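Local coordinates for conserved Archaeal protein (Sulfolobus acidocaldarius, PDB 4OPG) that reduces the double bonds of geranylgeranyl chains in archaeal membrane lipid precursors, using a bound FAD cofactor, to give saturated phytanyl lipids, at residues L269-R274 with F292-V297; R188-T193 with L262-G267; L60-P65 with Q104-E109. The protein carries 1 engineered substitution. All coordinates share one frame; numbering follows the deposited sequence.

In the fold
A flavoenzyme of this kind illustrates how one strand can serve two regions. Strand 261-271 pairs with strand 183-193 in contact 2 and then runs into contact 1, so the two adjoin in sequence although their centres are about 23 Å apart. Contact 1 is buried beside the flavin: Val270 and Val294 line the cofactor pocket, and Asn295 and Val297 belong to that of geranylgeranyl diphosphate. Contact 2 reaches the cofactor through Arg188, whose side chain comes within about 4 Å of it. Contact 3 comes earlier in the sequence and stands apart, its centre about 23 Å from that of contact 1 and about 25 Å from that of contact 2, with the side chain of Val106 about 10 Å from the cofactor.

Contact 1: L269-R274 with F292-V297; sequences LVPTRR and FTVNPV. With FDA (dihydroflavine-adenine dinucleotide), chain B.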
loop_
_atom_site.group_PDB
_atom_site.type_symbol
_atom_site.label_atom_id
_atom_site.label_comp_id
_atom_site.label_asym_id
_atom_site.label_seq_id
_atom_site.Cartn_x
_atom_site.Cartn_y
_atom_site.Cartn_z
ATOM N N LEU A 269 8.038 3.876 6.942
ATOM C CA LEU A 269 6.667 4.302 7.191
ATOM C C LEU A 269 5.699 3.600 6.241
ATOM O O LEU A 269 6.024 3.361 5.079
ATOM C CB LEU A 269 6.554 5.821 7.041
ATOM C CG LEU A 269 5.238 6.497 7.420
ATOM C CD1 LEU A 269 5.017 6.422 8.921
ATOM C CD2 LEU A 269 5.232 7.941 6.943
ATOM N N VAL A 270 4.513 3.265 6.742
ATOM C CA VAL A 270 3.484 2.626 5.925
ATOM C C VAL A 270 2.146 3.346 6.064
ATOM O O VAL A 270 1.539 3.318 7.134
ATOM C CB VAL A 270 3.280 1.144 6.311
ATOM C CG1 VAL A 270 2.253 0.496 5.395
ATOM C CG2 VAL A 270 4.593 0.388 6.262
ATOM N N PRO A 271 1.684 4.000 4.987
ATOM C CA PRO A 271 0.364 4.643 5.000
ATOM C C PRO A 271 -0.745 3.617 5.225
ATOM O O PRO A 271 -0.704 2.545 4.630
ATOM C CB PRO A 271 0.258 5.271 3.605
ATOM C CG PRO A 271 1.672 5.395 3.129
ATOM C CD PRO A 271 2.397 4.223 3.717
ATOM N N THR A 272 -1.707 3.928 6.086
ATOM C CA THR A 272 -2.797 2.998 6.360
ATOM C C THR A 272 -4.138 3.717 6.348
ATOM O O THR A 272 -4.806 3.821 7.377
ATOM C CB THR A 272 -2.625 2.287 7.722
ATOM O OG1 THR A 272 -2.520 3.263 8.765
ATOM C CG2 THR A 272 -1.382 1.406 7.725
ATOM N N ARG A 273 -4.528 4.210 5.177
ATOM C CA ARG A 273 -5.772 4.954 5.042
ATOM C C ARG A 273 -6.313 4.918 3.619
ATOM O O ARG A 273 -5.740 4.281 2.736
ATOM C CB ARG A 273 -5.573 6.410 5.466
ATOM C CG ARG A 273 -4.392 7.090 4.789
ATOM C CD ARG A 273 -4.549 8.603 4.758
ATOM N NE ARG A 273 -5.404 9.038 3.658
ATOM C CZ ARG A 273 -5.599 10.308 3.315
ATOM N NH1 ARG A 273 -4.997 11.282 3.986
ATOM N NH2 ARG A 273 -6.394 10.605 2.296
ATOM N N ARG A 274 -7.426 5.611 3.413
ATOM C CA ARG A 274 -7.946 5.868 2.079
ATOM C C ARG A 274 -6.881 6.578 1.243
ATOM O O ARG A 274 -6.026 7.276 1.789
ATOM C CB ARG A 274 -9.215 6.718 2.166
ATOM C CG ARG A 274 -8.963 8.114 2.706
ATOM C CD ARG A 274 -10.051 8.559 3.665
ATOM N NE ARG A 274 -9.746 9.862 4.249
ATOM C CZ ARG A 274 -8.990 10.041 5.328
ATOM N NH1 ARG A 274 -8.457 8.997 5.951
ATOM N NH2 ARG A 274 -8.767 11.265 5.788
ATOM N N PHE A 292 -0.919 7.054 -1.058
ATOM C CA PHE A 292 -1.560 6.293 0.019
ATOM C C PHE A 292 -2.382 5.121 -0.518
ATOM O O PHE A 292 -3.549 4.959 -0.161
ATOM C CB PHE A 292 -2.455 7.203 0.871
ATOM C CG PHE A 292 -1.783 8.470 1.329
ATOM C CD1 PHE A 292 -0.427 8.492 1.619
ATOM C CD2 PHE A 292 -2.512 9.641 1.468
ATOM C CE1 PHE A 292 0.190 9.657 2.037
ATOM C CE2 PHE A 292 -1.902 10.808 1.890
ATOM C CZ PHE A 292 -0.549 10.817 2.174
ATOM N N THR A 293 -1.769 4.303 -1.369
ATOM C CA THR A 293 -2.480 3.208 -2.025
ATOM C C THR A 293 -2.429 1.906 -1.225
ATOM O O THR A 293 -2.800 0.848 -1.726
ATOM C CB THR A 293 -1.916 2.942 -3.437
ATOM O OG1 THR A 293 -0.518 2.648 -3.355
ATOM C CG2 THR A 293 -2.119 4.152 -4.328
ATOM N N VAL A 294 -1.984 1.988 0.023
ATOM C CA VAL A 294 -1.802 0.799 0.847
ATOM C C VAL A 294 -3.101 0.344 1.518
ATOM O O VAL A 294 -3.883 1.167 1.998
ATOM C CB VAL A 294 -0.734 1.047 1.930
ATOM C CG1 VAL A 294 -0.483 -0.209 2.746
ATOM C CG2 VAL A 294 0.554 1.535 1.298
ATOM N N ASN A 295 -3.326 -0.968 1.534
ATOM C CA ASN A 295 -4.426 -1.572 2.280
ATOM C C ASN A 295 -4.366 -1.180 3.757
ATOM O O ASN A 295 -3.412 -1.518 4.454
ATOM C CB ASN A 295 -4.385 -3.097 2.131
ATOM C CG ASN A 295 -5.584 -3.790 2.763
ATOM O OD1 ASN A 295 -5.740 -3.797 3.983
ATOM N ND2 ASN A 295 -6.423 -4.399 1.931
ATOM N N PRO A 296 -5.388 -0.457 4.237
ATOM C CA PRO A 296 -5.405 0.047 5.616
ATOM C C PRO A 296 -5.437 -1.053 6.680
ATOM O O PRO A 296 -5.039 -0.796 7.814
ATOM C CB PRO A 296 -6.692 0.881 5.669
ATOM C CG PRO A 296 -6.987 1.223 4.238
ATOM C CD PRO A 296 -6.541 0.026 3.459
ATOM N N VAL A 297 -5.891 -2.252 6.327
ATOM C CA VAL A 297 -6.029 -3.321 7.314
ATOM C C VAL A 297 -4.756 -4.150 7.489
ATOM O O VAL A 297 -4.214 -4.221 8.592
ATOM C CB VAL A 297 -7.194 -4.268 6.963
ATOM C CG1 VAL A 297 -7.149 -5.515 7.837
ATOM C CG2 VAL A 297 -8.523 -3.554 7.132
HETATM P PA FDA B . 8.835 2.571 -3.093
HETATM O O1A FDA B . 9.358 3.233 -1.876
HETATM O O2A FDA B . 9.111 1.067 -3.188
HETATM O O5B FDA B . 9.366 3.337 -4.356
HETATM C C5B FDA B . 9.871 4.680 -4.231
HETATM C C4B FDA B . 11.050 4.810 -5.156
HETATM O O4B FDA B . 11.167 6.180 -5.598
HETATM C C3B FDA B . 12.401 4.424 -4.549
HETATM O O3B FDA B . 13.121 3.562 -5.422
HETATM C C2B FDA B . 13.096 5.774 -4.338
HETATM O O2B FDA B . 14.507 5.672 -4.490
HETATM C C1B FDA B . 12.506 6.602 -5.474
HETATM N N9A FDA B . 12.507 8.041 -5.239
HETATM C C8A FDA B . 12.015 8.703 -4.144
HETATM N N7A FDA B . 12.144 10.007 -4.206
HETATM C C5A FDA B . 12.764 10.217 -5.429
HETATM C C6A FDA B . 13.176 11.389 -6.095
HETATM N N6A FDA B . 13.013 12.620 -5.601
HETATM N N1A FDA B . 13.760 11.249 -7.306
HETATM C C2A FDA B . 13.921 10.021 -7.805
HETATM N N3A FDA B . 13.571 8.848 -7.273
HETATM C C4A FDA B . 12.991 9.016 -6.078
HETATM N N1 FDA B . 3.548 -4.569 0.882
HETATM C C2 FDA B . 3.017 -5.764 0.470
HETATM O O2 FDA B . 2.208 -5.828 -0.451
HETATM N N3 FDA B . 3.455 -6.888 1.127
HETATM C C4 FDA B . 4.192 -6.935 2.294
HETATM O O4 FDA B . 4.521 -8.016 2.779
HETATM C C4X FDA B . 4.528 -5.650 2.790
HETATM N N5 FDA B . 5.203 -5.545 3.974
HETATM C C5X FDA B . 5.843 -4.362 4.303
HETATM C C6 FDA B . 6.784 -4.303 5.328
HETATM C C7 FDA B . 7.439 -3.118 5.645
HETATM C C7M FDA B . 8.479 -3.115 6.734
HETATM C C8 FDA B . 7.135 -1.949 4.929
HETATM C C8M FDA B . 7.835 -0.651 5.231
HETATM C C9 FDA B . 6.185 -2.000 3.916
HETATM C C9A FDA B . 5.544 -3.191 3.594
HETATM N N10 FDA B . 4.585 -3.272 2.565
HETATM C C10 FDA B . 4.216 -4.506 2.079
HETATM C "C1'" FDA B . 4.224 -2.077 1.773
HETATM C "C2'" FDA B . 5.076 -1.983 0.508
HETATM O "O2'" FDA B . 6.454 -2.171 0.836
HETATM C "C3'" FDA B . 4.875 -0.617 -0.149
HETATM O "O3'" FDA B . 3.515 -0.233 0.014
HETATM C "C4'" FDA B . 5.210 -0.584 -1.642
HETATM O "O4'" FDA B . 6.496 -1.165 -1.868
HETATM C "C5'" FDA B . 5.152 0.821 -2.197
HETATM O "O5'" FDA B . 5.715 0.856 -3.523
HETATM P P FDA B . 6.150 2.238 -4.155
HETATM O O1P FDA B . 6.759 1.978 -5.481
HETATM O O2P FDA B . 5.015 3.264 -4.094
HETATM O O3P FDA B . 7.254 2.759 -3.136
HETATM O O HOH W 1 -2.840 3.763 2.458
#
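Phe292 and Arg273 meet at a slant: CD2 of the ring lies over the middle of the guanidinium group, 3.7 Å from Arg273 CZ, with the two planes inclined by 43°. The opposite face of that guanidinium carries the guanidinium of Arg274, so one arginine is layered between a phenyl ring and a second arginine. Salt bridges from Arg273 to Glu176 and from Arg274 to Asp349 probably offset the like charges. A bend at chi3 (-82°) swings the Arg273 guanidinium beside the ring, and a hydrogen bond of 2.6 Å from its NE to Arg274 O helps fix the turn of the group. Elsewhere on the phenyl ring, CD1 meets Pro271 CB at 3.8 Å, the two side chains crossing at about a right angle. Val270 and Val294 also cross nearly perpendicularly, CG1 against CG1 at 3.9 Å, and each turns its other methyl to the cofactor: Val270 CG2 lies 3.6 Å from the flavin methyl C8M, Val294 CG2 3.7 Å from the ribityl O3'. No direct hydrogen bond joins the segments; a water accepts from Arg273 N and donates to Val294 O. Backbone hydrogen bonds of Val270 with Asp184 and of Thr272 with Asp182 tie this side to strand 183-193 and the residue before it, while Asn295 and Val297 pack on Leu348 of helix 332-355, and the chain beyond them enters helix 302-322.

Contact 2: R188-T193 with L262-G267; sequences REVLLT and LLVKGG
Arg188 and Val264 come together because each sets a branch between its own backbone N and carbonyl carbon: CG of the arginine (chi1 68°) and CG2 of the valine. With a further bend at chi2 (95°), the arginine reaches across the neighbouring strand, and Val264 CG2 sits over the centre of one guanidinium face, 3.7 Å from Arg188 CZ. The Lys265-Gly266 peptide lies at the edge of that group, beside NH1, where a water donates to Lys265 O and accepts only weakly from NH1. The same valine methyl serves a second neighbour, lying 3.6 Å from Val190 CG2, the two valines alongside each other on one face of the sheet. On the other face Glu189 stands alongside Lys265, its CG 3.6 Å from Lys265 CB, and Leu262 crosses the Glu189 side chain at about a right angle, its CD1 3.6 Å from Glu189 OE1. That carboxylate is hydrogen-bonded to Tyr246 and Tyr187. The backbones are stitched by Arg188 N to Gly266 O, nearly straight at 171°, its return bond from Gly266 N, and Val190 N to Val264 O. Leu263 N reaches Val190 O at 2.7 Å. A side chain at Gly266 would collide with the carbonyl oxygen before it. Leu263 and Val264 together face Val190, a classic beta bulge in the antiparallel ladder between strand 183-193 and strand 261-271, an outermost strand of the large mixed sheet; Arg188 of the former also touches Pro47 of the FAD site.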
loop_
_atom_site.group_PDB
_atom_site.type_symbol
_atom_site.label_atom_id
_atom_site.label_comp_id
_atom_site.label_asym_id
_atom_site.label_seq_id
_atom_site.Cartn_x
_atom_site.Cartn_y
_atom_site.Cartn_z
ATOM N N ARG A 188 11.408 -4.920 9.789
ATOM C CA ARG A 188 11.575 -6.346 9.538
ATOM C C ARG A 188 13.037 -6.749 9.439
ATOM O O ARG A 188 13.911 -5.922 9.171
ATOM C CB ARG A 188 10.835 -6.759 8.258
ATOM C CG ARG A 188 11.419 -6.194 6.961
ATOM C CD ARG A 188 12.389 -7.174 6.302
ATOM N NE ARG A 188 12.885 -6.703 5.011
ATOM C CZ ARG A 188 13.892 -5.849 4.860
ATOM N NH1 ARG A 188 14.512 -5.355 5.923
ATOM N NH2 ARG A 188 14.276 -5.482 3.646
ATOM N N GLU A 189 13.286 -8.036 9.652
ATOM C CA GLU A 189 14.593 -8.628 9.420
ATOM C C GLU A 189 14.429 -9.930 8.645
ATOM O O GLU A 189 13.394 -10.589 8.739
ATOM C CB GLU A 189 15.323 -8.881 10.742
ATOM C CG GLU A 189 15.624 -7.624 11.540
ATOM C CD GLU A 189 16.421 -7.903 12.800
ATOM O OE1 GLU A 189 16.541 -9.086 13.183
ATOM O OE2 GLU A 189 16.926 -6.937 13.408
ATOM N N VAL A 190 15.443 -10.289 7.866
ATOM C CA VAL A 190 15.462 -11.587 7.202
ATOM C C VAL A 190 16.625 -12.410 7.738
ATOM O O VAL A 190 17.786 -12.031 7.588
ATOM C CB VAL A 190 15.578 -11.453 5.673
ATOM C CG1 VAL A 190 15.766 -12.823 5.038
ATOM C CG2 VAL A 190 14.348 -10.764 5.105
ATOM N N LEU A 191 16.306 -13.531 8.377
ATOM C CA LEU A 191 17.324 -14.380 8.985
ATOM C C LEU A 191 17.172 -15.832 8.557
ATOM O O LEU A 191 16.096 -16.258 8.141
ATOM C CB LEU A 191 17.261 -14.295 10.514
ATOM C CG LEU A 191 17.284 -12.916 11.177
ATOM C CD1 LEU A 191 15.868 -12.410 11.413
ATOM C CD2 LEU A 191 18.068 -12.964 12.480
ATOM N N LEU A 192 18.259 -16.587 8.661
ATOM C CA LEU A 192 18.205 -18.027 8.459
ATOM C C LEU A 192 17.757 -18.690 9.755
ATOM O O LEU A 192 18.021 -18.176 10.841
ATOM C CB LEU A 192 19.561 -18.572 8.011
ATOM C CG LEU A 192 20.095 -18.030 6.684
ATOM C CD1 LEU A 192 21.398 -18.716 6.309
ATOM C CD2 LEU A 192 19.062 -18.198 5.581
ATOM N N THR A 193 17.075 -19.824 9.641
ATOM C CA THR A 193 16.541 -20.501 10.817
ATOM C C THR A 193 17.385 -21.712 11.194
ATOM O O THR A 193 17.984 -22.358 10.333
ATOM C CB THR A 193 15.086 -20.950 10.593
ATOM O OG1 THR A 193 15.044 -21.949 9.568
ATOM C CG2 THR A 193 14.226 -19.769 10.178
ATOM N N LEU A 262 21.892 -13.024 10.136
ATOM C CA LEU A 262 21.050 -11.932 9.662
ATOM C C LEU A 262 21.433 -11.533 8.241
ATOM O O LEU A 262 22.605 -11.291 7.953
ATOM C CB LEU A 262 21.162 -10.725 10.594
ATOM C CG LEU A 262 20.400 -9.464 10.185
ATOM C CD1 LEU A 262 18.924 -9.594 10.519
ATOM C CD2 LEU A 262 20.998 -8.232 10.843
ATOM N N LEU A 263 20.443 -11.463 7.356
ATOM C CA LEU A 263 20.692 -11.090 5.967
ATOM C C LEU A 263 20.444 -9.600 5.745
ATOM O O LEU A 263 21.349 -8.867 5.352
ATOM C CB LEU A 263 19.823 -11.922 5.022
ATOM C CG LEU A 263 19.998 -13.440 5.129
ATOM C CD1 LEU A 263 19.310 -14.140 3.971
ATOM C CD2 LEU A 263 21.470 -13.815 5.189
ATOM N N VAL A 264 19.215 -9.156 5.995
ATOM C CA VAL A 264 18.893 -7.735 5.924
ATOM C C VAL A 264 18.067 -7.302 7.129
ATOM O O VAL A 264 17.482 -8.130 7.829
ATOM C CB VAL A 264 18.116 -7.374 4.635
ATOM C CG1 VAL A 264 18.968 -7.626 3.398
ATOM C CG2 VAL A 264 16.810 -8.145 4.564
ATOM N N LYS A 265 18.030 -5.996 7.364
ATOM C CA LYS A 265 17.226 -5.415 8.430
ATOM C C LYS A 265 16.899 -3.971 8.086
ATOM O O LYS A 265 17.617 -3.336 7.317
ATOM C CB LYS A 265 17.959 -5.489 9.771
ATOM C CG LYS A 265 19.288 -4.754 9.798
ATOM C CD LYS A 265 19.879 -4.740 11.197
ATOM C CE LYS A 265 21.205 -4.005 11.226
ATOM N NZ LYS A 265 21.763 -3.925 12.603
ATOM N N GLY A 266 15.813 -3.455 8.651
ATOM C CA GLY A 266 15.427 -2.076 8.418
ATOM C C GLY A 266 13.932 -1.855 8.494
ATOM O O GLY A 266 13.151 -2.806 8.519
ATOM N N GLY A 267 13.530 -0.591 8.528
ATOM C CA GLY A 267 12.125 -0.251 8.626
ATOM C C GLY A 267 11.755 1.015 7.882
ATOM O O GLY A 267 12.626 1.781 7.471
HETATM O O HOH W 2 16.521 -3.045 4.600
#

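Contact 3: L60-P65 with Q104-E109; sequences LGMPYP and QRVLKE
Met62 CE meets Val106 CG1 at 3.8 Å, and this is the close-packed half of the contact. A bend at chi2 (67°) brings the terminal methyl up to the helix, where the two side chains cross at about a right angle, both buried and both touching helix 16-25 through Ser20 and Ser19. The other half is polar and more open to solvent, with Tyr64 exposed. There Arg105 extends from the helix past Pro63, whose CB is 3.9 Å from Arg105 NH2, and brings NH1 to 2.7 Å from Tyr64 O, which lies at the edge of the guanidinium near its plane. The strongest partner of the group is Glu69, salt-bridged to NE; a second salt bridge joins NH2 to Glu109 OE2 at 2.9 Å through a weak, bent hydrogen bond. A leucine in place of Arg105 would probably leave Glu69 and Glu109 without this positive partner and open a gap beside Pro63. The loop begins with a Schellman motif, in which Gly61, at positive phi, closes helix 54-59, the helix carrying the lipid-binding His56, before the chain crosses to pack on helix 99-112.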
loop_
_atom_site.group_PDB
_atom_site.type_symbol
_atom_site.label_atom_id
_atom_site.label_comp_id
_atom_site.label_asym_id
_atom_site.label_seq_id
_atom_site.Cartn_x
_atom_site.Cartn_y
_atom_site.Cartn_z
ATOM N N LEU A 60 -3.737 -7.526 -13.796
ATOM C CA LEU A 60 -3.096 -6.403 -14.466
ATOM C C LEU A 60 -2.256 -6.830 -15.665
ATOM O O LEU A 60 -1.667 -5.993 -16.349
ATOM C CB LEU A 60 -2.224 -5.636 -13.471
ATOM C CG LEU A 60 -2.942 -5.163 -12.206
ATOM C CD1 LEU A 60 -1.943 -4.628 -11.197
ATOM C CD2 LEU A 60 -3.987 -4.108 -12.544
ATOM N N GLY A 61 -2.202 -8.134 -15.918
ATOM C CA GLY A 61 -1.375 -8.662 -16.987
ATOM C C GLY A 61 0.095 -8.466 -16.674
ATOM O O GLY A 61 0.913 -8.236 -17.567
ATOM N N MET A 62 0.424 -8.553 -15.391
ATOM C CA MET A 62 1.795 -8.379 -14.931
ATOM C C MET A 62 2.538 -9.710 -14.979
ATOM O O MET A 62 2.003 -10.735 -14.556
ATOM C CB MET A 62 1.811 -7.807 -13.511
ATOM C CG MET A 62 2.904 -6.787 -13.257
ATOM S SD MET A 62 2.657 -5.267 -14.193
ATOM C CE MET A 62 4.165 -4.389 -13.797
ATOM N N PRO A 63 3.775 -9.702 -15.497
ATOM C CA PRO A 63 4.564 -10.932 -15.625
ATOM C C PRO A 63 4.815 -11.608 -14.279
ATOM O O PRO A 63 5.225 -10.945 -13.325
ATOM C CB PRO A 63 5.880 -10.445 -16.244
ATOM C CG PRO A 63 5.951 -8.994 -15.897
ATOM C CD PRO A 63 4.533 -8.515 -15.932
ATOM N N TYR A 64 4.554 -12.911 -14.210
ATOM C CA TYR A 64 4.793 -13.683 -12.995
ATOM C C TYR A 64 6.257 -13.630 -12.580
ATOM O O TYR A 64 7.151 -13.690 -13.425
ATOM C CB TYR A 64 4.376 -15.144 -13.186
ATOM C CG TYR A 64 2.922 -15.436 -12.895
ATOM C CD1 TYR A 64 2.016 -14.412 -12.650
ATOM C CD2 TYR A 64 2.458 -16.744 -12.854
ATOM C CE1 TYR A 64 0.685 -14.686 -12.381
ATOM C CE2 TYR A 64 1.135 -17.027 -12.586
ATOM C CZ TYR A 64 0.252 -15.996 -12.350
ATOM O OH TYR A 64 -1.066 -16.289 -12.084
ATOM N N PRO A 65 6.505 -13.511 -11.271
ATOM C CA PRO A 65 7.870 -13.613 -10.751
ATOM C C PRO A 65 8.407 -15.032 -10.907
ATOM O O PRO A 65 7.821 -15.973 -10.375
ATOM C CB PRO A 65 7.715 -13.238 -9.277
ATOM C CG PRO A 65 6.285 -13.539 -8.959
ATOM C CD PRO A 65 5.523 -13.231 -10.210
ATOM N N GLN A 104 13.489 -4.840 -10.794
ATOM C CA GLN A 104 14.460 -4.481 -11.818
ATOM C C GLN A 104 14.171 -5.144 -13.162
ATOM O O GLN A 104 14.538 -4.609 -14.207
ATOM C CB GLN A 104 15.871 -4.834 -11.347
ATOM C CG GLN A 104 16.373 -3.933 -10.230
ATOM C CD GLN A 104 17.481 -4.567 -9.416
ATOM O OE1 GLN A 104 18.228 -5.413 -9.909
ATOM N NE2 GLN A 104 17.591 -4.163 -8.155
ATOM N N ARG A 105 13.516 -6.303 -13.142
ATOM C CA ARG A 105 13.140 -6.956 -14.392
ATOM C C ARG A 105 12.016 -6.191 -15.077
ATOM O O ARG A 105 12.033 -6.009 -16.295
ATOM C CB ARG A 105 12.717 -8.409 -14.163
ATOM C CG ARG A 105 12.261 -9.095 -15.447
ATOM C CD ARG A 105 12.183 -10.605 -15.309
ATOM N NE ARG A 105 11.062 -11.036 -14.480
ATOM C CZ ARG A 105 9.878 -11.406 -14.958
ATOM N NH1 ARG A 105 8.915 -11.787 -14.130
ATOM N NH2 ARG A 105 9.656 -11.395 -16.265
ATOM N N VAL A 106 11.038 -5.749 -14.288
ATOM C CA VAL A 106 9.942 -4.936 -14.804
ATOM C C VAL A 106 10.488 -3.658 -15.432
ATOM O O VAL A 106 10.036 -3.232 -16.494
ATOM C CB VAL A 106 8.930 -4.577 -13.697
ATOM C CG1 VAL A 106 7.861 -3.630 -14.230
ATOM C CG2 VAL A 106 8.295 -5.841 -13.132
ATOM N N LEU A 107 11.474 -3.058 -14.773
ATOM C CA LEU A 107 12.149 -1.887 -15.316
ATOM C C LEU A 107 12.899 -2.237 -16.596
ATOM O O LEU A 107 12.797 -1.528 -17.597
ATOM C CB LEU A 107 13.116 -1.297 -14.289
ATOM C CG LEU A 107 12.496 -0.555 -13.107
ATOM C CD1 LEU A 107 13.581 -0.117 -12.142
ATOM C CD2 LEU A 107 11.692 0.644 -13.591
ATOM N N LYS A 108 13.647 -3.336 -16.555
ATOM C CA LYS A 108 14.446 -3.763 -17.698
ATOM C C LYS A 108 13.573 -4.068 -18.909
ATOM O O LYS A 108 13.928 -3.729 -20.039
ATOM C CB LYS A 108 15.287 -4.991 -17.339
ATOM C CG LYS A 108 16.156 -5.498 -18.481
ATOM C CD LYS A 108 17.060 -4.394 -19.017
ATOM C CE LYS A 108 17.889 -4.876 -20.198
ATOM N NZ LYS A 108 18.795 -5.996 -19.821
ATOM N N GLU A 109 12.430 -4.704 -18.670
ATOM C CA GLU A 109 11.501 -5.017 -19.749
ATOM C C GLU A 109 10.887 -3.744 -20.318
ATOM O O GLU A 109 10.750 -3.604 -21.531
ATOM C CB GLU A 109 10.404 -5.966 -19.263
ATOM C CG GLU A 109 10.896 -7.377 -18.984
ATOM C CD GLU A 109 9.762 -8.367 -18.806
ATOM O OE1 GLU A 109 8.598 -7.990 -19.061
ATOM O OE2 GLU A 109 10.036 -9.521 -18.415
#